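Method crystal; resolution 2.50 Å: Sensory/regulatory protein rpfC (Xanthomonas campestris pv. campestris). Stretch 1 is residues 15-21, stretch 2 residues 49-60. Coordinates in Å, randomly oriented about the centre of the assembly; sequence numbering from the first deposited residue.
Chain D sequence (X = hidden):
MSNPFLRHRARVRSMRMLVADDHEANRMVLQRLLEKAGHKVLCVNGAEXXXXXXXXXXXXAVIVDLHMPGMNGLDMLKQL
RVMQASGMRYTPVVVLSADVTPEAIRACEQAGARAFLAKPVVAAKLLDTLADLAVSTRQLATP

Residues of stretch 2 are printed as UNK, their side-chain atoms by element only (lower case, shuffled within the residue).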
# COMPACT_ATOMS: atom_id res chain seq x y z
N MET D 15 -4.53 -28.06 -40.96
CA MET D 15 -3.77 -27.09 -40.12
C MET D 15 -2.27 -27.20 -40.32
O MET D 15 -1.75 -28.28 -40.61
CB MET D 15 -4.11 -27.27 -38.64
CG MET D 15 -5.53 -26.87 -38.26
SD MET D 15 -5.81 -26.89 -36.48
CE MET D 15 -7.56 -26.49 -36.43
N ARG D 16 -1.57 -26.08 -40.15
CA ARG D 16 -0.11 -26.05 -40.23
C ARG D 16 0.46 -26.13 -38.82
O ARG D 16 0.26 -25.23 -37.99
CB ARG D 16 0.35 -24.78 -40.95
CG ARG D 16 1.57 -24.96 -41.83
CD ARG D 16 1.63 -23.90 -42.92
NE ARG D 16 2.69 -24.16 -43.89
CZ ARG D 16 3.86 -23.53 -43.92
NH1 ARG D 16 4.15 -22.58 -43.03
NH2 ARG D 16 4.76 -23.84 -44.85
N MET D 17 1.18 -27.22 -38.54
CA MET D 17 1.63 -27.53 -37.18
C MET D 17 3.13 -27.41 -36.99
O MET D 17 3.92 -27.82 -37.85
CB MET D 17 1.17 -28.93 -36.77
CG MET D 17 -0.33 -29.06 -36.56
SD MET D 17 -0.89 -28.18 -35.10
CE MET D 17 -2.66 -28.27 -35.33
N LEU D 18 3.52 -26.84 -35.85
CA LEU D 18 4.91 -26.74 -35.45
C LEU D 18 5.11 -27.46 -34.12
O LEU D 18 4.43 -27.17 -33.14
CB LEU D 18 5.35 -25.28 -35.37
CG LEU D 18 6.83 -24.94 -35.13
CD1 LEU D 18 7.76 -25.64 -36.12
CD2 LEU D 18 7.02 -23.44 -35.18
N VAL D 19 6.05 -28.41 -34.11
CA VAL D 19 6.27 -29.27 -32.95
C VAL D 19 7.71 -29.15 -32.45
O VAL D 19 8.65 -29.18 -33.24
CB VAL D 19 5.94 -30.75 -33.27
CG1 VAL D 19 6.14 -31.63 -32.04
CG2 VAL D 19 4.51 -30.89 -33.77
N ALA D 20 7.86 -29.01 -31.13
CA ALA D 20 9.18 -28.97 -30.50
C ALA D 20 9.32 -29.99 -29.38
O ALA D 20 8.53 -29.99 -28.42
CB ALA D 20 9.49 -27.56 -29.99
N ASP D 21 10.31 -30.86 -29.51
CA ASP D 21 10.69 -31.82 -28.47
C ASP D 21 12.16 -32.19 -28.66
O ASP D 21 12.60 -32.41 -29.79
CB ASP D 21 9.81 -33.07 -28.53
CG ASP D 21 9.93 -33.92 -27.28
OD1 ASP D 21 11.03 -34.47 -27.03
OD2 ASP D 21 8.92 -34.07 -26.56
N UNK D 49 14.51 -22.86 -31.61
CA UNK D 49 14.34 -23.21 -33.02
C UNK D 49 12.90 -23.03 -33.51
O UNK D 49 12.69 -22.73 -34.68
c UNK D 49 14.83 -24.63 -33.29
c UNK D 49 16.32 -24.88 -33.01
c UNK D 49 16.59 -25.41 -31.61
o UNK D 49 16.04 -24.92 -30.62
n UNK D 49 17.44 -26.43 -31.52
N UNK D 50 11.93 -23.22 -32.62
CA UNK D 50 10.52 -22.95 -32.96
C UNK D 50 10.27 -21.45 -33.09
O UNK D 50 9.54 -21.01 -33.98
c UNK D 50 10.11 -23.96 -30.66
c UNK D 50 8.22 -22.84 -31.81
c UNK D 50 9.50 -23.66 -31.99
N UNK D 51 10.91 -20.66 -32.23
CA UNK D 51 10.83 -19.20 -32.31
C UNK D 51 11.45 -18.70 -33.62
O UNK D 51 10.90 -17.80 -34.26
c UNK D 51 11.78 -18.45 -28.58
c UNK D 51 10.83 -18.80 -29.73
c UNK D 51 9.51 -18.05 -29.58
c UNK D 51 11.48 -18.54 -31.09
N UNK D 52 12.57 -19.30 -34.02
CA UNK D 52 13.20 -19.02 -35.31
C UNK D 52 12.30 -19.40 -36.50
O UNK D 52 12.25 -18.68 -37.50
o UNK D 52 16.74 -19.65 -34.49
c UNK D 52 15.65 -19.06 -34.61
o UNK D 52 15.44 -17.93 -34.10
c UNK D 52 14.55 -19.73 -35.43
N UNK D 53 11.59 -20.52 -36.37
CA UNK D 53 10.68 -21.00 -37.41
C UNK D 53 9.44 -20.11 -37.56
O UNK D 53 8.98 -19.87 -38.68
c UNK D 53 10.27 -22.44 -37.13
N UNK D 54 8.93 -19.61 -36.43
CA UNK D 54 7.72 -18.78 -36.41
C UNK D 54 7.93 -17.42 -37.05
O UNK D 54 6.97 -16.78 -37.50
c UNK D 54 6.58 -19.86 -34.39
c UNK D 54 4.79 -18.81 -32.55
c UNK D 54 7.22 -18.62 -34.97
s UNK D 54 6.30 -19.76 -32.61
N UNK D 55 9.18 -16.97 -37.09
CA UNK D 55 9.54 -15.72 -37.73
C UNK D 55 9.69 -15.88 -39.25
O UNK D 55 9.56 -14.90 -40.00
c UNK D 55 10.82 -15.17 -37.13
N UNK D 56 9.95 -17.11 -39.69
CA UNK D 56 10.13 -17.40 -41.11
C UNK D 56 8.80 -17.76 -41.78
O UNK D 56 8.54 -17.34 -42.91
c UNK D 56 11.91 -18.47 -42.63
c UNK D 56 11.26 -19.31 -43.73
o UNK D 56 10.74 -18.73 -44.70
c UNK D 56 11.16 -18.52 -41.30
o UNK D 56 11.28 -20.56 -43.62
N UNK D 57 7.98 -18.53 -41.08
CA UNK D 57 6.66 -18.94 -41.57
C UNK D 57 5.59 -18.83 -40.48
O UNK D 57 5.91 -18.79 -39.29
c UNK D 57 6.70 -20.37 -42.13
c UNK D 57 6.51 -19.76 -44.59
o UNK D 57 7.14 -19.03 -45.40
c UNK D 57 7.31 -20.50 -43.53
o UNK D 57 5.27 -19.90 -44.63
N UNK D 58 4.33 -18.77 -40.90
CA UNK D 58 3.21 -18.70 -39.97
C UNK D 58 2.56 -20.07 -39.77
O UNK D 58 2.41 -20.84 -40.72
o UNK D 58 2.72 -15.69 -41.66
o UNK D 58 3.17 -15.73 -39.51
c UNK D 58 2.72 -16.27 -40.55
c UNK D 58 2.17 -17.69 -40.47
N UNK D 59 2.19 -20.36 -38.52
CA UNK D 59 1.62 -21.66 -38.15
C UNK D 59 0.29 -21.50 -37.42
O UNK D 59 0.05 -20.50 -36.74
c UNK D 59 6.19 -22.21 -38.60
o UNK D 59 7.47 -23.67 -39.99
c UNK D 59 4.04 -23.95 -38.76
c UNK D 59 5.22 -24.26 -39.42
c UNK D 59 6.30 -23.38 -39.33
c UNK D 59 2.61 -22.46 -37.30
c UNK D 59 3.91 -22.79 -38.01
c UNK D 59 5.00 -21.92 -37.94
N UNK D 60 -0.58 -22.50 -37.58
CA UNK D 60 -1.90 -22.47 -36.96
C UNK D 60 -1.86 -22.77 -35.46
O UNK D 60 -2.67 -22.24 -34.70
c UNK D 60 -3.28 -22.92 -39.05
o UNK D 60 -3.30 -23.73 -40.00
c UNK D 60 -2.86 -23.43 -37.68
o UNK D 60 -3.60 -21.72 -39.17

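Position 49 carries three carbons, the third bearing one oxygen and one nitrogen; this amide reaches nothing on stretch 1, and it is Gln 49. Position 50 has three carbons, the first carrying the other two. One branch lies against Leu 18 and the other against Ala 20: Val 50, with CG2 3.6 Å from Leu 18 CD2 and CG1 3.7 Å from Ala 20 CB.

Position 51 shows four carbons forked at the second, pointing away from the strand: Leu 51. Position 52 has two carbons, the second with two oxygens, and lies out of reach of the strand: Asp 52. At position 53 a single carbon points toward the strand, its CB 3.9 Å from Leu 18 CD2; this is Ala 53.

Position 54 is an unbranched chain of two carbons, a sulfur and a carbon, touching Leu 18: Met 54, whose CG sits 3.7 Å from Leu 18 CD2. Position 55 has one carbon, exposed and far from the strand: Ala 55. Position 56 has three carbons, the third with two oxygens, also out of reach: Glu 56.

Position 57 repeats that composition but points toward the strand, with an oxygen near the guanidinium of Arg 16. It is Glu 57, and its OE2 forms a salt bridge with Arg 16 NH1 at 3.3 Å. Position 58 has two carbons and two oxygens on the second, directed away; it is Asp 58, which contributes its backbone instead, its O accepting a weak hydrogen bond from Arg 16 NH1 at 3.4 Å.

Position 59 bears one carbon, then a six-carbon ring with an oxygen, between Arg 16 and Leu 18: Tyr 59. Leu 18 CB lies 4.0 Å from the Tyr 59 ring centroid, a CH-pi contact over one face, while Arg 16 NH1 lies over the opposite face. Position 60 has two carbons and two oxygens on the second, one beside the backbone nitrogen of Arg 16: Asp 60.

The contact joins a nearly antiparallel strand and helix. Alternation along the strand turns Arg 16, Leu 18 and Ala 20 toward stretch 2, and Leu 18 fills the hollow between helix and tyrosine ring. Past the helix, Asp 60 clasps Arg 16 twice: Arg 16 N donates to Asp 60 OD2 at 2.9 Å, and Asp 60 N donates to Arg 16 O, also at 2.9 Å. The rule is an apolar run from Leu 18 to Ala 20, with polar pairing at the Arg 16 end.

Stretch 2 (49-60) QVLDAMAEEDYD
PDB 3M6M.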